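Importin-95 (Chaetomium thermophilum, PDB 4XRI) probably serves as a flexible HEAT-repeat nuclear import receptor of the importin beta family, carrying protein cargo and binding a small GTPase. Local coordinates at residues M648-Q662 / Y689-L701. The protein carries 2 engineered substitutions. Numbering follows the deposited sequence.
Sequences MEAFAPFLYNALGNQ and YCDNFMNYLLGNL
Two near-parallel helices of a HEAT-repeat solenoid, 648-660 and 690-701, pack side by side here, their axes 12° apart and 9.6 Å at closest approach; helix 665-682 links them and packs against Leu-655, Leu-659 and Phe-693 through Leu-674 and Val-675. Tyr-656 reaches across with CG anti to its carbonyl carbon (chi1 -63°), bringing CE1 to 3.5 Å from Phe-693 CE1, which lies at the edge of the tyrosine ring. Asn-692 ND2 donates to Tyr-656 OH at 3.1 Å, a bent bond (142°) tilted from the amide plane. The Tyr-696 ring, near parallel to Tyr-656 but slid aside, sets one face over Tyr-656 O, with CE1 3.3 Å from that oxygen. Replacing Tyr-656 by an alanine would probably leave Asn-692 ND2 without this acceptor and open a gap beside Phe-693. At one end, Met-648, bent at chi2 and chi3, lays CE over a face of Tyr-689, 4.0 Å from the ring centroid. At the other, one water donates to Leu-659 O (2.9 Å) and, weakly, to Gln-662 OE1, while accepting from Asn-700 ND2. Aromatic and aliphatic packing therefore carries most of the contact, with polar links at Tyr-656 OH and the water.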
loop_
_atom_site.group_PDB
_atom_site.type_symbol
_atom_site.label_atom_id
_atom_site.label_comp_id
_atom_site.label_asym_id
_atom_site.label_seq_id
_atom_site.Cartn_x
_atom_site.Cartn_y
_atom_site.Cartn_z
ATOM N N MET A 648 14.977 -32.913 -8.985
ATOM C CA MET A 648 15.466 -31.873 -9.881
ATOM C C MET A 648 15.279 -32.216 -11.356
ATOM O O MET A 648 15.072 -31.325 -12.172
ATOM C CB MET A 648 16.941 -31.577 -9.598
ATOM C CG MET A 648 17.160 -30.747 -8.337
ATOM S SD MET A 648 16.272 -29.172 -8.382
ATOM C CE MET A 648 17.191 -28.289 -9.641
ATOM N N GLU A 649 15.355 -33.496 -11.706
ATOM C CA GLU A 649 15.177 -33.887 -13.102
ATOM C C GLU A 649 13.778 -33.518 -13.589
ATOM O O GLU A 649 13.605 -32.996 -14.691
ATOM C CB GLU A 649 15.422 -35.385 -13.293
ATOM C CG GLU A 649 15.363 -35.826 -14.749
ATOM C CD GLU A 649 15.741 -37.282 -14.945
ATOM O OE1 GLU A 649 16.151 -37.930 -13.960
ATOM O OE2 GLU A 649 15.627 -37.776 -16.087
ATOM N N ALA A 650 12.780 -33.778 -12.752
ATOM C CA ALA A 650 11.396 -33.492 -13.103
ATOM C C ALA A 650 11.055 -32.018 -12.913
ATOM O O ALA A 650 10.302 -31.443 -13.700
ATOM C CB ALA A 650 10.456 -34.356 -12.279
ATOM N N PHE A 651 11.613 -31.405 -11.874
ATOM C CA PHE A 651 11.218 -30.049 -11.503
ATOM C C PHE A 651 11.945 -28.942 -12.269
ATOM O O PHE A 651 11.344 -27.912 -12.569
ATOM C CB PHE A 651 11.419 -29.833 -10.002
ATOM C CG PHE A 651 11.136 -28.427 -9.552
ATOM C CD1 PHE A 651 9.907 -27.842 -9.803
ATOM C CD2 PHE A 651 12.092 -27.696 -8.868
ATOM C CE1 PHE A 651 9.644 -26.548 -9.401
ATOM C CE2 PHE A 651 11.829 -26.403 -8.452
ATOM C CZ PHE A 651 10.604 -25.831 -8.717
ATOM N N ALA A 652 13.221 -29.152 -12.583
ATOM C CA ALA A 652 14.042 -28.108 -13.209
ATOM C C ALA A 652 13.426 -27.491 -14.477
ATOM O O ALA A 652 13.470 -26.271 -14.636
ATOM C CB ALA A 652 15.445 -28.644 -13.522
ATOM N N PRO A 653 12.858 -28.314 -15.386
ATOM C CA PRO A 653 12.236 -27.681 -16.559
ATOM C C PRO A 653 11.086 -26.728 -16.218
ATOM O O PRO A 653 10.920 -25.712 -16.896
ATOM C CB PRO A 653 11.727 -28.880 -17.368
ATOM C CG PRO A 653 12.651 -29.978 -17.007
ATOM C CD PRO A 653 12.930 -29.778 -15.548
ATOM N N PHE A 654 10.306 -27.046 -15.191
ATOM C CA PHE A 654 9.252 -26.140 -14.741
ATOM C C PHE A 654 9.863 -24.855 -14.197
ATOM O O PHE A 654 9.363 -23.760 -14.448
ATOM C CB PHE A 654 8.380 -26.798 -13.672
ATOM C CG PHE A 654 7.475 -27.874 -14.200
ATOM C CD1 PHE A 654 6.213 -27.563 -14.676
ATOM C CD2 PHE A 654 7.881 -29.197 -14.209
ATOM C CE1 PHE A 654 5.374 -28.551 -15.156
ATOM C CE2 PHE A 654 7.047 -30.190 -14.685
ATOM C CZ PHE A 654 5.793 -29.866 -15.164
ATOM N N LEU A 655 10.952 -25.004 -13.453
ATOM C CA LEU A 655 11.664 -23.868 -12.886
ATOM C C LEU A 655 12.260 -22.991 -13.984
ATOM O O LEU A 655 12.145 -21.764 -13.938
ATOM C CB LEU A 655 12.763 -24.350 -11.938
ATOM C CG LEU A 655 13.581 -23.266 -11.234
ATOM C CD1 LEU A 655 12.661 -22.283 -10.534
ATOM C CD2 LEU A 655 14.554 -23.890 -10.246
ATOM N N TYR A 656 12.890 -23.629 -14.966
ATOM C CA TYR A 656 13.449 -22.928 -16.119
ATOM C C TYR A 656 12.395 -22.078 -16.821
ATOM O O TYR A 656 12.633 -20.917 -17.149
ATOM C CB TYR A 656 14.047 -23.919 -17.123
ATOM C CG TYR A 656 15.215 -24.725 -16.605
ATOM C CD1 TYR A 656 16.030 -24.239 -15.590
ATOM C CD2 TYR A 656 15.503 -25.975 -17.136
ATOM C CE1 TYR A 656 17.101 -24.978 -15.118
ATOM C CE2 TYR A 656 16.569 -26.722 -16.672
ATOM C CZ TYR A 656 17.363 -26.218 -15.664
ATOM O OH TYR A 656 18.426 -26.960 -15.202
ATOM N N ASN A 657 11.229 -22.671 -17.045
ATOM C CA ASN A 657 10.162 -22.015 -17.789
ATOM C C ASN A 657 9.613 -20.803 -17.050
ATOM O O ASN A 657 9.293 -19.784 -17.661
ATOM C CB ASN A 657 9.036 -23.004 -18.079
ATOM C CG ASN A 657 8.195 -22.589 -19.264
ATOM O OD1 ASN A 657 7.061 -22.134 -19.108
ATOM N ND2 ASN A 657 8.752 -22.733 -20.463
ATOM N N ALA A 658 9.509 -20.922 -15.731
ATOM C CA ALA A 658 9.080 -19.806 -14.897
ATOM C C ALA A 658 10.122 -18.693 -14.930
ATOM O O ALA A 658 9.781 -17.510 -14.976
ATOM C CB ALA A 658 8.835 -20.271 -13.469
ATOM N N LEU A 659 11.391 -19.086 -14.918
ATOM C CA LEU A 659 12.499 -18.136 -14.975
ATOM C C LEU A 659 12.498 -17.323 -16.264
ATOM O O LEU A 659 12.768 -16.124 -16.251
ATOM C CB LEU A 659 13.839 -18.865 -14.835
ATOM C CG LEU A 659 14.319 -19.220 -13.426
ATOM C CD1 LEU A 659 15.548 -20.112 -13.507
ATOM C CD2 LEU A 659 14.619 -17.960 -12.626
ATOM N N GLY A 660 12.202 -17.984 -17.377
ATOM C CA GLY A 660 12.296 -17.354 -18.681
ATOM C C GLY A 660 11.085 -16.529 -19.077
ATOM O O GLY A 660 11.106 -15.838 -20.096
ATOM N N ASN A 661 10.030 -16.594 -18.274
ATOM C CA ASN A 661 8.783 -15.909 -18.601
ATOM C C ASN A 661 8.555 -14.669 -17.743
ATOM O O ASN A 661 7.944 -14.743 -16.677
ATOM C CB ASN A 661 7.602 -16.868 -18.453
ATOM C CG ASN A 661 6.298 -16.266 -18.936
ATOM O OD1 ASN A 661 6.290 -15.308 -19.711
ATOM N ND2 ASN A 661 5.185 -16.827 -18.480
ATOM N N GLN A 662 9.041 -13.528 -18.221
ATOM C CA GLN A 662 8.918 -12.274 -17.489
ATOM C C GLN A 662 7.524 -11.672 -17.624
ATOM O O GLN A 662 7.168 -10.747 -16.894
ATOM C CB GLN A 662 9.964 -11.272 -17.976
ATOM C CG GLN A 662 11.063 -11.896 -18.815
ATOM C CD GLN A 662 12.399 -11.208 -18.635
ATOM O OE1 GLN A 662 13.429 -11.696 -19.106
ATOM N NE2 GLN A 662 12.394 -10.072 -17.947
ATOM N N TYR A 689 23.083 -27.851 -12.370
ATOM C CA TYR A 689 21.945 -27.134 -12.941
ATOM C C TYR A 689 22.205 -25.638 -13.051
ATOM O O TYR A 689 21.377 -24.892 -13.576
ATOM C CB TYR A 689 20.690 -27.366 -12.099
ATOM C CG TYR A 689 20.455 -28.809 -11.725
ATOM C CD1 TYR A 689 19.795 -29.673 -12.589
ATOM C CD2 TYR A 689 20.890 -29.307 -10.504
ATOM C CE1 TYR A 689 19.579 -30.995 -12.248
ATOM C CE2 TYR A 689 20.678 -30.625 -10.153
ATOM C CZ TYR A 689 20.023 -31.464 -11.029
ATOM O OH TYR A 689 19.810 -32.777 -10.683
ATOM N N CYS A 690 23.358 -25.204 -12.556
ATOM C CA CYS A 690 23.627 -23.780 -12.413
ATOM C C CYS A 690 23.983 -23.077 -13.719
ATOM O O CYS A 690 23.826 -21.863 -13.826
ATOM C CB CYS A 690 24.740 -23.563 -11.391
ATOM S SG CYS A 690 24.180 -23.793 -9.691
ATOM N N ASP A 691 24.455 -23.825 -14.713
ATOM C CA ASP A 691 24.741 -23.220 -16.010
ATOM C C ASP A 691 23.440 -22.828 -16.696
ATOM O O ASP A 691 23.353 -21.778 -17.337
ATOM C CB ASP A 691 25.545 -24.164 -16.907
ATOM C CG ASP A 691 26.059 -23.473 -18.161
ATOM O OD1 ASP A 691 26.929 -22.584 -18.036
ATOM O OD2 ASP A 691 25.597 -23.817 -19.269
ATOM N N ASN A 692 22.434 -23.686 -16.561
ATOM C CA ASN A 692 21.099 -23.388 -17.063
ATOM C C ASN A 692 20.494 -22.202 -16.324
ATOM O O ASN A 692 19.867 -21.334 -16.933
ATOM C CB ASN A 692 20.190 -24.609 -16.934
ATOM C CG ASN A 692 20.459 -25.647 -18.002
ATOM O OD1 ASN A 692 20.764 -25.311 -19.145
ATOM N ND2 ASN A 692 20.343 -26.917 -17.634
ATOM N N PHE A 693 20.696 -22.170 -15.009
ATOM C CA PHE A 693 20.253 -21.052 -14.187
ATOM C C PHE A 693 20.871 -19.749 -14.673
ATOM O O PHE A 693 20.162 -18.776 -14.930
ATOM C CB PHE A 693 20.615 -21.276 -12.716
ATOM C CG PHE A 693 19.818 -22.361 -12.049
ATOM C CD1 PHE A 693 18.582 -22.743 -12.547
ATOM C CD2 PHE A 693 20.305 -22.997 -10.921
ATOM C CE1 PHE A 693 17.851 -23.741 -11.933
ATOM C CE2 PHE A 693 19.579 -23.994 -10.302
ATOM C CZ PHE A 693 18.351 -24.368 -10.809
ATOM N N MET A 694 22.198 -19.744 -14.793
ATOM C CA MET A 694 22.935 -18.557 -15.217
ATOM C C MET A 694 22.456 -18.040 -16.569
ATOM O O MET A 694 22.298 -16.833 -16.757
ATOM C CB MET A 694 24.438 -18.847 -15.273
ATOM C CG MET A 694 25.096 -19.016 -13.908
ATOM S SD MET A 694 24.973 -17.539 -12.878
ATOM C CE MET A 694 25.942 -16.381 -13.840
ATOM N N ASN A 695 22.225 -18.954 -17.506
ATOM C CA ASN A 695 21.741 -18.581 -18.829
ATOM C C ASN A 695 20.401 -17.851 -18.772
ATOM O O ASN A 695 20.206 -16.843 -19.457
ATOM C CB ASN A 695 21.622 -19.817 -19.721
ATOM C CG ASN A 695 22.970 -20.332 -20.183
ATOM O OD1 ASN A 695 23.979 -19.632 -20.100
ATOM N ND2 ASN A 695 22.993 -21.562 -20.678
ATOM N N TYR A 696 19.489 -18.350 -17.943
ATOM C CA TYR A 696 18.188 -17.708 -17.781
ATOM C C TYR A 696 18.300 -16.383 -17.034
ATOM O O TYR A 696 17.661 -15.396 -17.403
ATOM C CB TYR A 696 17.212 -18.633 -17.053
ATOM C CG TYR A 696 16.512 -19.616 -17.963
ATOM C CD1 TYR A 696 15.423 -19.223 -18.731
ATOM C CD2 TYR A 696 16.938 -20.933 -18.057
ATOM C CE1 TYR A 696 14.778 -20.115 -19.565
ATOM C CE2 TYR A 696 16.301 -21.831 -18.891
ATOM C CZ TYR A 696 15.221 -21.417 -19.640
ATOM O OH TYR A 696 14.582 -22.307 -20.472
ATOM N N LEU A 697 19.114 -16.365 -15.983
ATOM C CA LEU A 697 19.318 -15.156 -15.194
ATOM C C LEU A 697 19.958 -14.054 -16.032
ATOM O O LEU A 697 19.491 -12.914 -16.034
ATOM C CB LEU A 697 20.181 -15.452 -13.966
ATOM C CG LEU A 697 19.584 -16.397 -12.919
ATOM C CD1 LEU A 697 20.598 -16.686 -11.827
ATOM C CD2 LEU A 697 18.305 -15.822 -12.324
ATOM N N LEU A 698 21.027 -14.401 -16.744
ATOM C CA LEU A 698 21.706 -13.450 -17.617
ATOM C C LEU A 698 20.788 -13.017 -18.753
ATOM O O LEU A 698 20.834 -11.873 -19.198
ATOM C CB LEU A 698 22.991 -14.054 -18.184
ATOM C CG LEU A 698 24.116 -14.308 -17.180
ATOM C CD1 LEU A 698 25.235 -15.115 -17.819
ATOM C CD2 LEU A 698 24.641 -12.993 -16.626
ATOM N N GLY A 699 19.959 -13.945 -19.219
ATOM C CA GLY A 699 18.995 -13.645 -20.260
ATOM C C GLY A 699 17.975 -12.620 -19.803
ATOM O O GLY A 699 17.565 -11.754 -20.573
ATOM N N ASN A 700 17.571 -12.721 -18.541
ATOM C CA ASN A 700 16.635 -11.772 -17.950
ATOM C C ASN A 700 17.230 -10.373 -17.888
ATOM O O ASN A 700 16.521 -9.377 -18.035
ATOM C CB ASN A 700 16.232 -12.224 -16.544
ATOM C CG ASN A 700 15.107 -11.389 -15.960
ATOM O OD1 ASN A 700 15.294 -10.220 -15.613
ATOM N ND2 ASN A 700 13.932 -11.991 -15.839
ATOM N N LEU A 701 18.539 -10.307 -17.666
ATOM C CA LEU A 701 19.228 -9.029 -17.532
ATOM C C LEU A 701 19.268 -8.268 -18.852
ATOM O O LEU A 701 19.424 -7.048 -18.862
ATOM C CB LEU A 701 20.648 -9.237 -17.001
ATOM C CG LEU A 701 20.753 -9.663 -15.534
ATOM C CD1 LEU A 701 22.209 -9.769 -15.101
ATOM C CD2 LEU A 701 19.989 -8.699 -14.634
HETATM O O HOH W 1 13.655 -13.834 -17.763
#